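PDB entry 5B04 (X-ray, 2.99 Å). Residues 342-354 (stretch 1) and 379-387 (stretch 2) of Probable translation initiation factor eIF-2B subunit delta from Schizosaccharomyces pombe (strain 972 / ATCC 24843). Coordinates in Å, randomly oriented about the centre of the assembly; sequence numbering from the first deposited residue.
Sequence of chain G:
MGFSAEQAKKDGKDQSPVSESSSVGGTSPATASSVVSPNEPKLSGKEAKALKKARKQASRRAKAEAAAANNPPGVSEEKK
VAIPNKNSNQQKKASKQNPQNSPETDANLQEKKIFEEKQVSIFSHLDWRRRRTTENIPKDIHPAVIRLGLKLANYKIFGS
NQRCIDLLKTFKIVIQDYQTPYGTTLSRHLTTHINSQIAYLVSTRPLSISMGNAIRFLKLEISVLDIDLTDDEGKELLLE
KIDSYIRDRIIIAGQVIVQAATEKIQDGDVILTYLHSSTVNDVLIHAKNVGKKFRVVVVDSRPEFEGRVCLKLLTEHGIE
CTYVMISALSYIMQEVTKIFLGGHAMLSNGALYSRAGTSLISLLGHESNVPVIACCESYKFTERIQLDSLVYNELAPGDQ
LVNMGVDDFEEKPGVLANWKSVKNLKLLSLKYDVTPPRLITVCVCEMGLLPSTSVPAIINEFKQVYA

Stretch 1, residues 342-354: GGHAMLSNGALYS
Stretch 2 (379-387) YKFTERIQL

The most unusual feature of this contact is a very short hydrogen bond, 2.3 Å from Ser348 OG to Thr382 O, a separation below the usual range even for a hydroxyl meeting a carbonyl and one to read with caution at 2.99 Å resolution. Ser348 (chi1 -74°, m) points its CB toward stretch 2, and the hydroxyl also lies 3.2 Å from Glu383 CA, while Ser348 CB rests 3.6 Å from Ile385 CG1.

The two stretches run parallel in register: Ala345 lies beside Lys380 (CA to CA 5.0 Å), Met346 beside Phe381 (4.9 Å), Leu347 beside Thr382 (5.6 Å) and Ser348 beside Glu383 (5.4 Å). A single beta bridge joins Met346 (phi/psi -113/118) to Phe381 (-73/148). Met346 spends both its backbone polar groups here, in two weak hydrogen bonds: its N donates to Lys380 O (3.3 Å, 154°), and its O accepts from Thr382 N (3.3 Å, 155°). Ala345 CA adds a CA-H...O contact to Lys380 O at 3.3 Å. Farther along, Ser348 N reaches Arg384 O in a third weak bond, long at 3.4 Å but nearly straight at 172°.

Stretch 1 folds back on itself. A type I turn from Leu347 to Gly350 (Ser348 -71/-14, Asn349 -89/1) is closed by Gly350 N to Leu347 O, 3.0 Å. Gly350, at 100/-1, takes a backbone conformation in which a CB would jam against the preceding carbonyl O. Leu347 N to Ala351 O (2.8 Å), Tyr353 N to Ala345 O (2.9 Å) and Ala345 N to Tyr353 O (3.1 Å) tie the two arms together. Asn349 (chi1 75°, p) accepts at OD1 from Ala351 N, 3.3 Å, while its CB packs 3.8 Å from Ile385 CG2.

At the beginning of the contact, Lys380 (m, t, m, t) extends alongside stretch 1, its CD 3.6 Å from His344 O, so that NZ donates to Gly343 O at 2.8 Å; the charged amine thus finds a carbonyl in a buried setting. Phe381 (chi1 -70°, m) points its CB away, yet CD1 still touches Met346 CB at 3.9 Å; Met346 (t, p, p) leads its own end away from stretch 2.

Leu347 (m, t) is buried, and its methyls meet both carbon and carbonyl: its CD2 meets Thr382 CG2 at 3.7 Å and Arg384 O at 3.4 Å, and its CD1 meets Gln386 CG at 3.6 Å. Thr382 (chi1 -172°, t) sets OG1 to accept from Arg384 N, 3.3 Å at 170°, bracing the bend of stretch 2 at Glu383 (-78/-14).

Tyr353 (chi1 -177°, t; chi2 83°) points its CB toward stretch 2. Gln386 (chi1 45°, p; chi2 -172°, t) brings OE1 to 3.6 Å from Tyr353 CE1, and Arg384 (t, t, p) brings NH2 to 4.4 Å from Tyr353 CZ. Arg384 CZ stands 5.8 Å from the ring centroid, 17° off its normal, a cation-pi arrangement long enough to be at most weakly attractive. Together the stretches bury 696 Å².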

ATOM      1  N   GLY G 342     -11.212  -0.563  24.679  1.00 62.10           N
ATOM      2  CA  GLY G 342     -11.993  -1.757  24.926  1.00 53.74           C
ATOM      3  C   GLY G 342     -12.167  -2.481  23.606  1.00 67.36           C
ATOM      4  O   GLY G 342     -12.197  -1.849  22.551  1.00 86.93           O
ATOM      5  N   GLY G 343     -12.273  -3.804  23.654  1.00 63.23           N
ATOM      6  CA  GLY G 343     -12.353  -4.584  22.436  1.00 56.91           C
ATOM      7  C   GLY G 343     -13.616  -5.408  22.304  1.00 67.56           C
ATOM      8  O   GLY G 343     -14.079  -6.018  23.267  1.00 80.96           O
ATOM      9  N   HIS G 344     -14.179  -5.418  21.101  1.00 62.29           N
ATOM     10  CA  HIS G 344     -15.287  -6.306  20.787  1.00 65.53           C
ATOM     11  C   HIS G 344     -14.755  -7.726  20.662  1.00 64.93           C
ATOM     12  O   HIS G 344     -15.427  -8.693  21.026  1.00 69.46           O
ATOM     13  CB  HIS G 344     -15.989  -5.870  19.498  1.00 57.09           C
ATOM     14  CG  HIS G 344     -16.943  -6.888  18.954  1.00 71.70           C
ATOM     15  ND1 HIS G 344     -16.888  -7.336  17.653  1.00 70.79           N
ATOM     16  CD2 HIS G 344     -17.971  -7.548  19.536  1.00 90.31           C
ATOM     17  CE1 HIS G 344     -17.843  -8.226  17.454  1.00 79.46           C
ATOM     18  NE2 HIS G 344     -18.514  -8.374  18.581  1.00 80.96           N
ATOM     19  N   ALA G 345     -13.532  -7.831  20.150  1.00 53.80           N
ATOM     20  CA  ALA G 345     -12.847  -9.108  19.995  1.00 47.72           C
ATOM     21  C   ALA G 345     -11.371  -8.886  19.687  1.00 51.94           C
ATOM     22  O   ALA G 345     -10.996  -7.872  19.098  1.00 55.84           O
ATOM     23  CB  ALA G 345     -13.494  -9.934  18.899  1.00 53.52           C
ATOM     24  N   MET G 346     -10.535  -9.837  20.088  1.00 62.05           N
ATOM     25  CA  MET G 346      -9.114  -9.786  19.773  1.00 56.26           C
ATOM     26  C   MET G 346      -8.762 -10.923  18.818  1.00 59.19           C
ATOM     27  O   MET G 346      -8.921 -12.096  19.153  1.00 64.26           O
ATOM     28  CB  MET G 346      -8.273  -9.871  21.047  1.00 67.84           C
ATOM     29  CG  MET G 346      -6.843  -9.389  20.878  1.00 78.00           C
ATOM     30  SD  MET G 346      -6.710  -7.592  20.863  1.00 70.51           S
ATOM     31  CE  MET G 346      -7.432  -7.189  22.450  1.00 61.51           C
ATOM     32  N   LEU G 347      -8.292 -10.569  17.627  1.00 59.52           N
ATOM     33  CA  LEU G 347      -8.024 -11.552  16.581  1.00 58.30           C
ATOM     34  C   LEU G 347      -6.766 -12.370  16.866  1.00 57.79           C
ATOM     35  O   LEU G 347      -5.870 -11.923  17.581  1.00 59.50           O
ATOM     36  CB  LEU G 347      -7.908 -10.857  15.225  1.00 62.06           C
ATOM     37  CG  LEU G 347      -9.157 -10.082  14.802  1.00 58.89           C
ATOM     38  CD1 LEU G 347      -8.880  -9.251  13.561  1.00 72.90           C
ATOM     39  CD2 LEU G 347     -10.323 -11.032  14.568  1.00 53.10           C
ATOM     40  N   SER G 348      -6.706 -13.568  16.290  1.00 63.42           N
ATOM     41  CA  SER G 348      -5.641 -14.521  16.592  1.00 65.15           C
ATOM     42  C   SER G 348      -4.276 -14.116  16.042  1.00 68.37           C
ATOM     43  O   SER G 348      -3.257 -14.682  16.433  1.00 68.67           O
ATOM     44  CB  SER G 348      -6.010 -15.908  16.063  1.00 54.72           C
ATOM     45  OG  SER G 348      -7.014 -16.503  16.864  1.00 72.54           O
ATOM     46  N   ASN G 349      -4.249 -13.146  15.134  1.00 63.76           N
ATOM     47  CA  ASN G 349      -2.979 -12.650  14.617  1.00 52.79           C
ATOM     48  C   ASN G 349      -2.453 -11.510  15.481  1.00 62.04           C
ATOM     49  O   ASN G 349      -1.400 -10.939  15.198  1.00 56.39           O
ATOM     50  CB  ASN G 349      -3.116 -12.191  13.166  1.00 64.12           C
ATOM     51  CG  ASN G 349      -3.825 -10.859  13.040  1.00 66.74           C
ATOM     52  OD1 ASN G 349      -4.909 -10.665  13.588  1.00 69.47           O
ATOM     53  ND2 ASN G 349      -3.210  -9.929  12.319  1.00 65.94           N
ATOM     54  N   GLY G 350      -3.195 -11.187  16.534  1.00 58.06           N
ATOM     55  CA  GLY G 350      -2.793 -10.150  17.466  1.00 59.17           C
ATOM     56  C   GLY G 350      -3.484  -8.825  17.215  1.00 58.62           C
ATOM     57  O   GLY G 350      -3.256  -7.852  17.932  1.00 60.37           O
ATOM     58  N   ALA G 351      -4.332  -8.787  16.194  1.00 54.94           N
ATOM     59  CA  ALA G 351      -5.026  -7.559  15.824  1.00 45.96           C
ATOM     60  C   ALA G 351      -6.239  -7.309  16.713  1.00 55.39           C
ATOM     61  O   ALA G 351      -6.874  -8.248  17.193  1.00 47.19           O
ATOM     62  CB  ALA G 351      -5.443  -7.605  14.363  1.00 59.27           C
ATOM     63  N   LEU G 352      -6.553  -6.035  16.922  1.00 58.49           N
ATOM     64  CA  LEU G 352      -7.699  -5.640  17.731  1.00 39.74           C
ATOM     65  C   LEU G 352      -8.913  -5.341  16.857  1.00 48.61           C
ATOM     66  O   LEU G 352      -8.838  -4.540  15.924  1.00 58.99           O
ATOM     67  CB  LEU G 352      -7.352  -4.421  18.589  1.00 49.37           C
ATOM     68  CG  LEU G 352      -8.511  -3.669  19.248  1.00 53.04           C
ATOM     69  CD1 LEU G 352      -9.263  -4.565  20.221  1.00 53.48           C
ATOM     70  CD2 LEU G 352      -8.002  -2.418  19.949  1.00 48.85           C
ATOM     71  N   TYR G 353     -10.030  -5.989  17.167  1.00 44.15           N
ATOM     72  CA  TYR G 353     -11.267  -5.802  16.419  1.00 40.53           C
ATOM     73  C   TYR G 353     -12.290  -5.049  17.263  1.00 53.26           C
ATOM     74  O   TYR G 353     -13.020  -5.648  18.051  1.00 60.27           O
ATOM     75  CB  TYR G 353     -11.827  -7.156  15.973  1.00 49.61           C
ATOM     76  CG  TYR G 353     -13.070  -7.077  15.114  1.00 43.35           C
ATOM     77  CD1 TYR G 353     -12.982  -6.843  13.748  1.00 56.39           C
ATOM     78  CD2 TYR G 353     -14.332  -7.258  15.667  1.00 45.54           C
ATOM     79  CE1 TYR G 353     -14.117  -6.778  12.959  1.00 54.12           C
ATOM     80  CE2 TYR G 353     -15.470  -7.194  14.885  1.00 48.99           C
ATOM     81  CZ  TYR G 353     -15.358  -6.955  13.534  1.00 48.64           C
ATOM     82  OH  TYR G 353     -16.492  -6.892  12.758  1.00 53.95           O
ATOM     83  N   SER G 354     -12.332  -3.729  17.101  1.00 59.52           N
ATOM     84  CA  SER G 354     -13.238  -2.893  17.881  1.00 58.35           C
ATOM     85  C   SER G 354     -14.038  -1.950  16.988  1.00 60.10           C
ATOM     86  O   SER G 354     -14.203  -2.205  15.796  1.00 61.07           O
ATOM     87  CB  SER G 354     -12.459  -2.093  18.926  1.00 57.47           C
ATOM     88  OG  SER G 354     -13.333  -1.311  19.722  1.00 75.84           O
ATOM     89  N   TYR G 379     -12.560 -14.468  26.916  1.00 71.09           N
ATOM     90  CA  TYR G 379     -13.595 -15.205  26.196  1.00 63.40           C
ATOM     91  C   TYR G 379     -13.992 -14.510  24.897  1.00 67.20           C
ATOM     92  O   TYR G 379     -14.736 -15.067  24.090  1.00 64.68           O
ATOM     93  CB  TYR G 379     -14.828 -15.403  27.082  1.00 68.05           C
ATOM     94  CG  TYR G 379     -15.749 -14.207  27.144  1.00 68.29           C
ATOM     95  CD1 TYR G 379     -15.394 -13.067  27.852  1.00 74.06           C
ATOM     96  CD2 TYR G 379     -16.980 -14.222  26.502  1.00 65.90           C
ATOM     97  CE1 TYR G 379     -16.238 -11.972  27.913  1.00 67.35           C
ATOM     98  CE2 TYR G 379     -17.828 -13.134  26.557  1.00 70.74           C
ATOM     99  CZ  TYR G 379     -17.453 -12.012  27.264  1.00 68.61           C
ATOM    100  OH  TYR G 379     -18.295 -10.925  27.320  1.00 72.45           O
ATOM    101  N   LYS G 380     -13.494 -13.292  24.700  1.00 72.63           N
ATOM    102  CA  LYS G 380     -13.761 -12.553  23.473  1.00 70.62           C
ATOM    103  C   LYS G 380     -12.627 -12.733  22.466  1.00 68.84           C
ATOM    104  O   LYS G 380     -12.614 -12.094  21.413  1.00 55.83           O
ATOM    105  CB  LYS G 380     -13.982 -11.070  23.776  1.00 59.39           C
ATOM    106  CG  LYS G 380     -15.271 -10.795  24.537  1.00 70.66           C
ATOM    107  CD  LYS G 380     -15.595  -9.312  24.594  1.00 68.53           C
ATOM    108  CE  LYS G 380     -14.575  -8.551  25.418  1.00 66.41           C
ATOM    109  NZ  LYS G 380     -14.987  -7.139  25.649  1.00 72.06           N
ATOM    110  N   PHE G 381     -11.679 -13.605  22.794  1.00 67.93           N
ATOM    111  CA  PHE G 381     -10.638 -13.983  21.846  1.00 56.02           C
ATOM    112  C   PHE G 381     -11.265 -14.887  20.793  1.00 51.58           C
ATOM    113  O   PHE G 381     -12.202 -15.628  21.089  1.00 58.17           O
ATOM    114  CB  PHE G 381      -9.471 -14.701  22.537  1.00 51.56           C
ATOM    115  CG  PHE G 381      -8.631 -13.817  23.427  1.00 61.39           C
ATOM    116  CD1 PHE G 381      -9.054 -12.548  23.791  1.00 70.93           C
ATOM    117  CD2 PHE G 381      -7.406 -14.264  23.895  1.00 61.01           C
ATOM    118  CE1 PHE G 381      -8.276 -11.749  24.609  1.00 76.86           C
ATOM    119  CE2 PHE G 381      -6.623 -13.469  24.711  1.00 50.86           C
ATOM    120  CZ  PHE G 381      -7.059 -12.210  25.068  1.00 61.41           C
ATOM    121  N   THR G 382     -10.759 -14.833  19.566  1.00 44.24           N
ATOM    122  CA  THR G 382     -11.314 -15.656  18.498  1.00 54.82           C
ATOM    123  C   THR G 382     -10.226 -16.308  17.651  1.00 63.23           C
ATOM    124  O   THR G 382      -9.095 -15.824  17.588  1.00 60.46           O
ATOM    125  CB  THR G 382     -12.241 -14.833  17.577  1.00 51.00           C
ATOM    126  OG1 THR G 382     -12.907 -15.707  16.657  1.00 62.89           O
ATOM    127  CG2 THR G 382     -11.448 -13.793  16.802  1.00 55.50           C
ATOM    128  N   GLU G 383     -10.578 -17.417  17.009  1.00 65.28           N
ATOM    129  CA  GLU G 383      -9.660 -18.112  16.115  1.00 66.35           C
ATOM    130  C   GLU G 383      -9.575 -17.395  14.772  1.00 68.64           C
ATOM    131  O   GLU G 383      -8.682 -17.663  13.968  1.00 70.10           O
ATOM    132  CB  GLU G 383     -10.100 -19.562  15.908  1.00 83.81           C
ATOM    133  CG  GLU G 383     -10.020 -20.429  17.152  1.00 94.72           C
ATOM    134  CD  GLU G 383     -10.469 -21.855  16.894  1.00117.38           C
ATOM    135  OE1 GLU G 383     -11.629 -22.048  16.473  1.00116.72           O
ATOM    136  OE2 GLU G 383      -9.660 -22.782  17.106  1.00110.70           O
ATOM    137  N   ARG G 384     -10.512 -16.482  14.543  1.00 71.48           N
ATOM    138  CA  ARG G 384     -10.627 -15.788  13.266  1.00 62.15           C
ATOM    139  C   ARG G 384      -9.470 -14.821  13.024  1.00 65.05           C
ATOM    140  O   ARG G 384      -9.032 -14.117  13.934  1.00 69.04           O
ATOM    141  CB  ARG G 384     -11.959 -15.035  13.194  1.00 76.95           C
ATOM    142  CG  ARG G 384     -12.305 -14.501  11.813  1.00 94.05           C
ATOM    143  CD  ARG G 384     -13.787 -14.172  11.708  1.00 67.83           C
ATOM    144  NE  ARG G 384     -14.120 -12.895  12.333  1.00 86.59           N
ATOM    145  CZ  ARG G 384     -15.360 -12.498  12.600  1.00112.46           C
ATOM    146  NH1 ARG G 384     -16.387 -13.284  12.307  1.00108.59           N
ATOM    147  NH2 ARG G 384     -15.574 -11.319  13.168  1.00 96.40           N
ATOM    148  N   ILE G 385      -8.979 -14.802  11.790  1.00 46.04           N
ATOM    149  CA  ILE G 385      -7.948 -13.855  11.379  1.00 50.57           C
ATOM    150  C   ILE G 385      -8.338 -13.184  10.068  1.00 64.93           C
ATOM    151  O   ILE G 385      -8.442 -13.840   9.032  1.00 72.07           O
ATOM    152  CB  ILE G 385      -6.576 -14.534  11.201  1.00 62.21           C
ATOM    153  CG1 ILE G 385      -6.067 -15.080  12.535  1.00 62.80           C
ATOM    154  CG2 ILE G 385      -5.570 -13.552  10.618  1.00 53.49           C
ATOM    155  CD1 ILE G 385      -4.682 -15.685  12.457  1.00 63.15           C
ATOM    156  N   GLN G 386      -8.560 -11.875  10.119  1.00 77.61           N
ATOM    157  CA  GLN G 386      -8.878 -11.115   8.918  1.00 70.43           C
ATOM    158  C   GLN G 386      -7.794 -10.081   8.638  1.00 61.80           C
ATOM    159  O   GLN G 386      -7.267  -9.454   9.556  1.00 62.43           O
ATOM    160  CB  GLN G 386     -10.248 -10.446   9.049  1.00 67.16           C
ATOM    161  CG  GLN G 386     -10.494  -9.764  10.381  1.00 71.51           C
ATOM    162  CD  GLN G 386     -11.926  -9.283  10.528  1.00 85.41           C
ATOM    163  OE1 GLN G 386     -12.631  -9.673  11.458  1.00 87.51           O
ATOM    164  NE2 GLN G 386     -12.361  -8.430   9.608  1.00 70.20           N
ATOM    165  N   LEU G 387      -7.465  -9.913   7.360  1.00 65.59           N
ATOM    166  CA  LEU G 387      -6.348  -9.066   6.953  1.00 64.97           C
ATOM    167  C   LEU G 387      -6.773  -7.631   6.661  1.00 66.10           C
ATOM    168  O   LEU G 387      -5.930  -6.754   6.476  1.00 70.76           O
ATOM    169  CB  LEU G 387      -5.662  -9.663   5.725  1.00 66.26           C
ATOM    170  CG  LEU G 387      -5.073 -11.061   5.918  1.00 71.32           C
ATOM    171  CD1 LEU G 387      -4.574 -11.614   4.595  1.00 56.33           C
ATOM    172  CD2 LEU G 387      -3.957 -11.034   6.951  1.00 49.45           C
TER